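Local coordinates for protein L-Ala-D/L-Glu Epimerase (Escherichia coli, PDB 1JPD) that belongs to the enolase superfamily, pairing an N-terminal capping domain with a C-terminal TIM-like barrel domain, at residues Phe10-Pro15 / Ala30-Val35; Asp212-Glu217 / Lys241-Met246. All blocks are in the same frame, centred on the assembly; numbering follows the deposited sequence.

From the N terminus, the chain runs along strand 6-15 and returns through strand 29-39, so contact 1 closes the loop between them, partly unmodelled (20-25), and sets the edge of the three-strand antiparallel sheet of the N-terminal domain. The chain later enters the barrel domain. Contact 2 closes there, joining the loop after strand 203-205 to the loop that leads from helix 237-240 into strand 246-249, with strand 225-227 in between. The two closures follow in series and neither nests in nor crosses the other. They lie on opposite sides of the chain's centre, with nearest atoms about 24 Å apart, one in each domain.

Contact 1: residues Phe10-Pro15 / Ala30-Val35; sequences FEEAWP and ARVVVV
F10 has CG between its backbone N and carbonyl carbon (chi1 53°), on the side of the sheet where V34 lies, and one face of its ring covers V34 CB; V34 holds CG1 anti to its backbone N (chi1 -174°). The two pair in an antiparallel beta ladder joining strand 6-15, an edge of the N-terminal domain's three-strand sheet within this chain, to the central strand 29-39. V34 CB makes a CH-pi contact 3.9 Å from the F10 ring centroid, shifted toward the rim, and V34 CG1 reaches F10 CZ. Three hydrogen-bonded pairs, F10-V34, E12-V32 and W14-A30, carry six backbone bonds; V32 N to E12 O, at 2.8 Å, is nearly straight (177°). Side chains of these pairs share one face of the sheet. There W14 NE1 donates to E12 OE1 at 2.9 Å in a bent bond, meeting it from above the carboxylate plane, and V32 CG2 packs 3.7 Å from W14 NE1 at the indole edge. E12 also forms a salt bridge with R284 of helix 283-289, a residue that the side chains of W14 and V34 also touch, so this face is turned to the barrel domain. The other face carries E11, A13, R31 and V33, with helix 58-66 against E11 and V33. R31 runs extended from CG to NE; its NH2 is held by E29 in a salt bridge, and its NH1 lies near E11 OE2, an ion pair whose geometry is less certain. A13 CB sits over the centre of the R31 guanidinium, 3.8 Å from CZ.

Contact 2: residues Asp212-Glu217 / Lys241-Met246; sequences DDAALE and KGRYEM
Charge pairing links D213, E217 and R243 in a salt-bridge network. R243 is extended from CG to NE and passes between the two acids: its NH1 donates to D213 OD2 at 2.8 Å in a bent bond, on the syn side but tilted out of the carboxylate plane, while NE faces E217 OE1 at a longer 3.5 Å. Both carboxylates stand steeply to the guanidinium, D213 at 85°. A water donates to E217 OE1 and is weakly bonded to R243 NH2. Polar bonding continues at Y244, whose OH donates to D213 OD1 at 2.7 Å, on the anti lone pair. D213 therefore holds a different partner on each oxygen, the tyrosine and the arginine; with CG between backbone N and carbonyl carbon (chi1 64°), its side chain crosses those of both partners at about a right angle. S230 OG adds weak hydrogen bonds to D213 OD1 and Y244 OH. Van der Waals packing adds to these bonds. L216 CD1 makes a CH-pi contact over one face of the Y244 ring, 3.8 Å from its centroid and offset toward the rim. The CA of A214 lies over the centre of the R243 guanidinium, 3.6 Å from CZ, and the CG methylenes of E217 and R243 touch where the two side chains cross. In the barrel domain, the 3-10 turn 214-217, in the loop after strand 203-205, thus meets the segment between helix 237-240 and strand 246-249, while the side chains of L216 and Y244 also touch strand 225-227 at I225.

Contact 1: residues Phe10-Pro15 / Ala30-Val35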
loop_
_atom_site.group_PDB
_atom_site.type_symbol
_atom_site.label_atom_id
_atom_site.label_comp_id
_atom_site.label_asym_id
_atom_site.label_seq_id
_atom_site.Cartn_x
_atom_site.Cartn_y
_atom_site.Cartn_z
ATOM N N PHE A 10 -12.653 -10.812 14.301
ATOM C CA PHE A 10 -13.397 -9.676 14.821
ATOM C C PHE A 10 -13.146 -8.398 14.033
ATOM O O PHE A 10 -12.069 -8.173 13.478
ATOM C CB PHE A 10 -13.127 -9.475 16.324
ATOM C CG PHE A 10 -11.674 -9.393 16.687
ATOM C CD1 PHE A 10 -11.061 -8.162 16.882
ATOM C CD2 PHE A 10 -10.922 -10.549 16.869
ATOM C CE1 PHE A 10 -9.724 -8.083 17.254
ATOM C CE2 PHE A 10 -9.578 -10.478 17.240
ATOM C CZ PHE A 10 -8.983 -9.242 17.435
ATOM N N GLU A 11 -14.178 -7.571 13.992
ATOM C CA GLU A 11 -14.175 -6.330 13.250
ATOM C C GLU A 11 -13.843 -5.123 14.124
ATOM O O GLU A 11 -14.283 -5.047 15.264
ATOM C CB GLU A 11 -15.557 -6.212 12.597
ATOM C CG GLU A 11 -15.971 -4.874 12.056
ATOM C CD GLU A 11 -17.355 -4.944 11.442
ATOM O OE1 GLU A 11 -18.207 -5.668 11.996
ATOM O OE2 GLU A 11 -17.598 -4.276 10.415
ATOM N N GLU A 12 -13.059 -4.190 13.581
ATOM C CA GLU A 12 -12.671 -2.982 14.308
ATOM C C GLU A 12 -12.748 -1.697 13.477
ATOM O O GLU A 12 -12.117 -1.588 12.428
ATOM C CB GLU A 12 -11.240 -3.112 14.839
ATOM C CG GLU A 12 -11.030 -4.199 15.865
ATOM C CD GLU A 12 -9.619 -4.202 16.430
ATOM O OE1 GLU A 12 -8.694 -3.677 15.757
ATOM O OE2 GLU A 12 -9.434 -4.745 17.546
ATOM N N ALA A 13 -13.500 -0.715 13.958
ATOM C CA ALA A 13 -13.605 0.561 13.258
ATOM C C ALA A 13 -12.826 1.629 14.025
ATOM O O ALA A 13 -13.322 2.180 15.008
ATOM C CB ALA A 13 -15.070 0.974 13.123
ATOM N N TRP A 14 -11.609 1.926 13.573
ATOM C CA TRP A 14 -10.767 2.924 14.239
ATOM C C TRP A 14 -11.030 4.360 13.785
ATOM O O TRP A 14 -11.014 4.659 12.594
ATOM C CB TRP A 14 -9.286 2.597 14.027
ATOM C CG TRP A 14 -8.866 1.253 14.556
ATOM C CD1 TRP A 14 -9.153 0.025 14.017
ATOM C CD2 TRP A 14 -8.052 1.004 15.706
ATOM N NE1 TRP A 14 -8.557 -0.967 14.758
ATOM C CE2 TRP A 14 -7.874 -0.396 15.798
ATOM C CE3 TRP A 14 -7.449 1.828 16.668
ATOM C CZ2 TRP A 14 -7.121 -0.990 16.816
ATOM C CZ3 TRP A 14 -6.698 1.238 17.683
ATOM C CH2 TRP A 14 -6.541 -0.159 17.746
ATOM N N PRO A 15 -11.256 5.273 14.741
ATOM C CA PRO A 15 -11.522 6.683 14.445
ATOM C C PRO A 15 -10.349 7.341 13.726
ATOM O O PRO A 15 -9.195 6.951 13.926
ATOM C CB PRO A 15 -11.739 7.293 15.830
ATOM C CG PRO A 15 -12.192 6.146 16.659
ATOM C CD PRO A 15 -11.292 5.040 16.194
ATOM N N ALA A 30 -11.471 4.078 9.897
ATOM C CA ALA A 30 -10.800 3.053 9.105
ATOM C C ALA A 30 -11.303 1.704 9.575
ATOM O O ALA A 30 -11.000 1.276 10.678
ATOM C CB ALA A 30 -9.282 3.140 9.293
ATOM N N ARG A 31 -12.072 1.024 8.740
ATOM C CA ARG A 31 -12.613 -0.264 9.127
ATOM C C ARG A 31 -11.707 -1.428 8.781
ATOM O O ARG A 31 -11.404 -1.658 7.617
ATOM C CB ARG A 31 -13.985 -0.443 8.491
ATOM C CG ARG A 31 -14.996 0.536 9.056
ATOM C CD ARG A 31 -16.414 0.253 8.610
ATOM N NE ARG A 31 -17.345 0.850 9.561
ATOM C CZ ARG A 31 -17.834 0.220 10.628
ATOM N NH1 ARG A 31 -17.489 -1.038 10.876
ATOM N NH2 ARG A 31 -18.651 0.855 11.460
ATOM N N VAL A 32 -11.283 -2.167 9.804
ATOM C CA VAL A 32 -10.402 -3.309 9.599
ATOM C C VAL A 32 -10.952 -4.595 10.200
ATOM O O VAL A 32 -11.733 -4.573 11.144
ATOM C CB VAL A 32 -9.004 -3.065 10.217
ATOM C CG1 VAL A 32 -8.427 -1.756 9.700
ATOM C CG2 VAL A 32 -9.094 -3.057 11.734
ATOM N N VAL A 33 -10.535 -5.718 9.639
ATOM C CA VAL A 33 -10.954 -7.012 10.138
ATOM C C VAL A 33 -9.709 -7.724 10.658
ATOM O O VAL A 33 -8.696 -7.831 9.956
ATOM C CB VAL A 33 -11.608 -7.861 9.031
ATOM C CG1 VAL A 33 -11.840 -9.266 9.541
ATOM C CG2 VAL A 33 -12.927 -7.235 8.604
ATOM N N VAL A 34 -9.782 -8.206 11.894
ATOM C CA VAL A 34 -8.648 -8.889 12.494
ATOM C C VAL A 34 -8.879 -10.388 12.620
ATOM O O VAL A 34 -9.995 -10.837 12.894
ATOM C CB VAL A 34 -8.343 -8.342 13.906
ATOM C CG1 VAL A 34 -7.063 -8.970 14.431
ATOM C CG2 VAL A 34 -8.232 -6.832 13.880
ATOM N N VAL A 35 -7.814 -11.154 12.416
ATOM C CA VAL A 35 -7.877 -12.599 12.546
ATOM C C VAL A 35 -6.754 -13.075 13.449
ATOM O O VAL A 35 -5.572 -12.876 13.158
ATOM C CB VAL A 35 -7.739 -13.314 11.198
ATOM C CG1 VAL A 35 -7.542 -14.817 11.431
ATOM C CG2 VAL A 35 -8.983 -13.061 10.355
#

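Contact 2: residues Asp212-Glu217 / Lys241-Met246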
loop_
_atom_site.group_PDB
_atom_site.type_symbol
_atom_site.label_atom_id
_atom_site.label_comp_id
_atom_site.label_asym_id
_atom_site.label_seq_id
_atom_site.Cartn_x
_atom_site.Cartn_y
_atom_site.Cartn_z
ATOM N N ASP A 212 -9.883 2.152 -18.098
ATOM C CA ASP A 212 -9.760 2.965 -19.306
ATOM C C ASP A 212 -8.426 3.705 -19.317
ATOM O O ASP A 212 -8.378 4.934 -19.372
ATOM C CB ASP A 212 -10.933 3.946 -19.409
ATOM C CG ASP A 212 -11.838 3.652 -20.601
ATOM O OD1 ASP A 212 -13.043 3.991 -20.553
ATOM O OD2 ASP A 212 -11.341 3.087 -21.600
ATOM N N ASP A 213 -7.343 2.934 -19.281
ATOM C CA ASP A 213 -5.996 3.490 -19.263
ATOM C C ASP A 213 -5.171 3.148 -20.513
ATOM O O ASP A 213 -3.936 3.147 -20.475
ATOM C CB ASP A 213 -5.251 3.005 -18.002
ATOM C CG ASP A 213 -5.039 1.490 -17.983
ATOM O OD1 ASP A 213 -4.326 0.990 -17.082
ATOM O OD2 ASP A 213 -5.585 0.793 -18.864
ATOM N N ALA A 214 -5.847 2.868 -21.621
ATOM C CA ALA A 214 -5.151 2.513 -22.849
ATOM C C ALA A 214 -4.283 3.652 -23.376
ATOM O O ALA A 214 -3.179 3.413 -23.865
ATOM C CB ALA A 214 -6.147 2.086 -23.901
ATOM N N ALA A 215 -4.769 4.885 -23.268
ATOM C CA ALA A 215 -4.012 6.036 -23.753
ATOM C C ALA A 215 -2.567 6.066 -23.255
ATOM O O ALA A 215 -1.745 6.791 -23.812
ATOM C CB ALA A 215 -4.721 7.345 -23.380
ATOM N N LEU A 216 -2.249 5.290 -22.218
ATOM C CA LEU A 216 -0.886 5.263 -21.694
ATOM C C LEU A 216 0.117 4.581 -22.630
ATOM O O LEU A 216 1.317 4.575 -22.361
ATOM C CB LEU A 216 -0.841 4.571 -20.331
ATOM C CG LEU A 216 -1.406 5.370 -19.160
ATOM C CD1 LEU A 216 -1.296 4.560 -17.882
ATOM C CD2 LEU A 216 -0.648 6.677 -19.029
ATOM N N GLU A 217 -0.371 4.002 -23.724
ATOM C CA GLU A 217 0.508 3.333 -24.681
ATOM C C GLU A 217 0.769 4.207 -25.900
ATOM O O GLU A 217 1.606 3.879 -26.744
ATOM C CB GLU A 217 -0.117 2.020 -25.151
ATOM C CG GLU A 217 -0.216 0.963 -24.084
ATOM C CD GLU A 217 -0.825 -0.318 -24.599
ATOM O OE1 GLU A 217 -1.885 -0.239 -25.257
ATOM O OE2 GLU A 217 -0.247 -1.399 -24.338
ATOM N N LYS A 241 2.195 -4.249 -18.825
ATOM C CA LYS A 241 3.378 -4.093 -19.671
ATOM C C LYS A 241 3.103 -3.166 -20.854
ATOM O O LYS A 241 2.285 -3.480 -21.709
ATOM C CB LYS A 241 3.855 -5.469 -20.163
ATOM C CG LYS A 241 5.330 -5.521 -20.560
ATOM C CD LYS A 241 6.218 -4.934 -19.463
ATOM C CE LYS A 241 7.653 -4.712 -19.936
ATOM N NZ LYS A 241 8.357 -3.689 -19.097
ATOM N N GLY A 242 3.781 -2.020 -20.893
ATOM C CA GLY A 242 3.571 -1.079 -21.980
ATOM C C GLY A 242 2.681 0.088 -21.604
ATOM O O GLY A 242 2.441 0.992 -22.411
ATOM N N ARG A 243 2.165 0.066 -20.379
ATOM C CA ARG A 243 1.311 1.147 -19.898
ATOM C C ARG A 243 1.887 1.784 -18.641
ATOM O O ARG A 243 1.658 2.965 -18.387
ATOM C CB ARG A 243 -0.112 0.642 -19.627
ATOM C CG ARG A 243 -0.825 0.208 -20.885
ATOM C CD ARG A 243 -2.296 -0.083 -20.673
ATOM N NE ARG A 243 -2.890 -0.584 -21.910
ATOM C CZ ARG A 243 -4.167 -0.913 -22.064
ATOM N NH1 ARG A 243 -5.022 -0.799 -21.055
ATOM N NH2 ARG A 243 -4.588 -1.366 -23.236
ATOM N N TYR A 244 2.652 1.006 -17.877
ATOM C CA TYR A 244 3.252 1.494 -16.644
ATOM C C TYR A 244 4.714 1.058 -16.446
ATOM O O TYR A 244 5.124 -0.026 -16.869
ATOM C CB TYR A 244 2.426 1.018 -15.437
ATOM C CG TYR A 244 0.969 1.439 -15.442
ATOM C CD1 TYR A 244 -0.002 0.679 -16.091
ATOM C CD2 TYR A 244 0.567 2.599 -14.799
ATOM C CE1 TYR A 244 -1.344 1.069 -16.096
ATOM C CE2 TYR A 244 -0.767 2.998 -14.798
ATOM C CZ TYR A 244 -1.718 2.232 -15.446
ATOM O OH TYR A 244 -3.033 2.642 -15.437
ATOM N N GLU A 245 5.494 1.905 -15.785
ATOM C CA GLU A 245 6.883 1.590 -15.510
ATOM C C GLU A 245 6.999 1.018 -14.106
ATOM O O GLU A 245 7.913 0.245 -13.815
ATOM C CB GLU A 245 7.755 2.843 -15.617
ATOM C CG GLU A 245 8.084 3.249 -17.036
ATOM C CD GLU A 245 6.941 3.949 -17.743
ATOM O OE1 GLU A 245 6.849 3.809 -18.981
ATOM O OE2 GLU A 245 6.149 4.651 -17.071
ATOM N N MET A 246 6.052 1.388 -13.244
ATOM C CA MET A 246 6.048 0.954 -11.842
ATOM C C MET A 246 4.691 0.407 -11.382
ATOM O O MET A 246 3.648 0.776 -11.925
ATOM C CB MET A 246 6.442 2.147 -10.960
ATOM C CG MET A 246 6.580 1.865 -9.474
ATOM S SD MET A 246 6.938 3.411 -8.590
ATOM C CE MET A 246 8.601 3.766 -9.231
HETATM O O HOH W 1 -3.512 -2.024 -26.419
#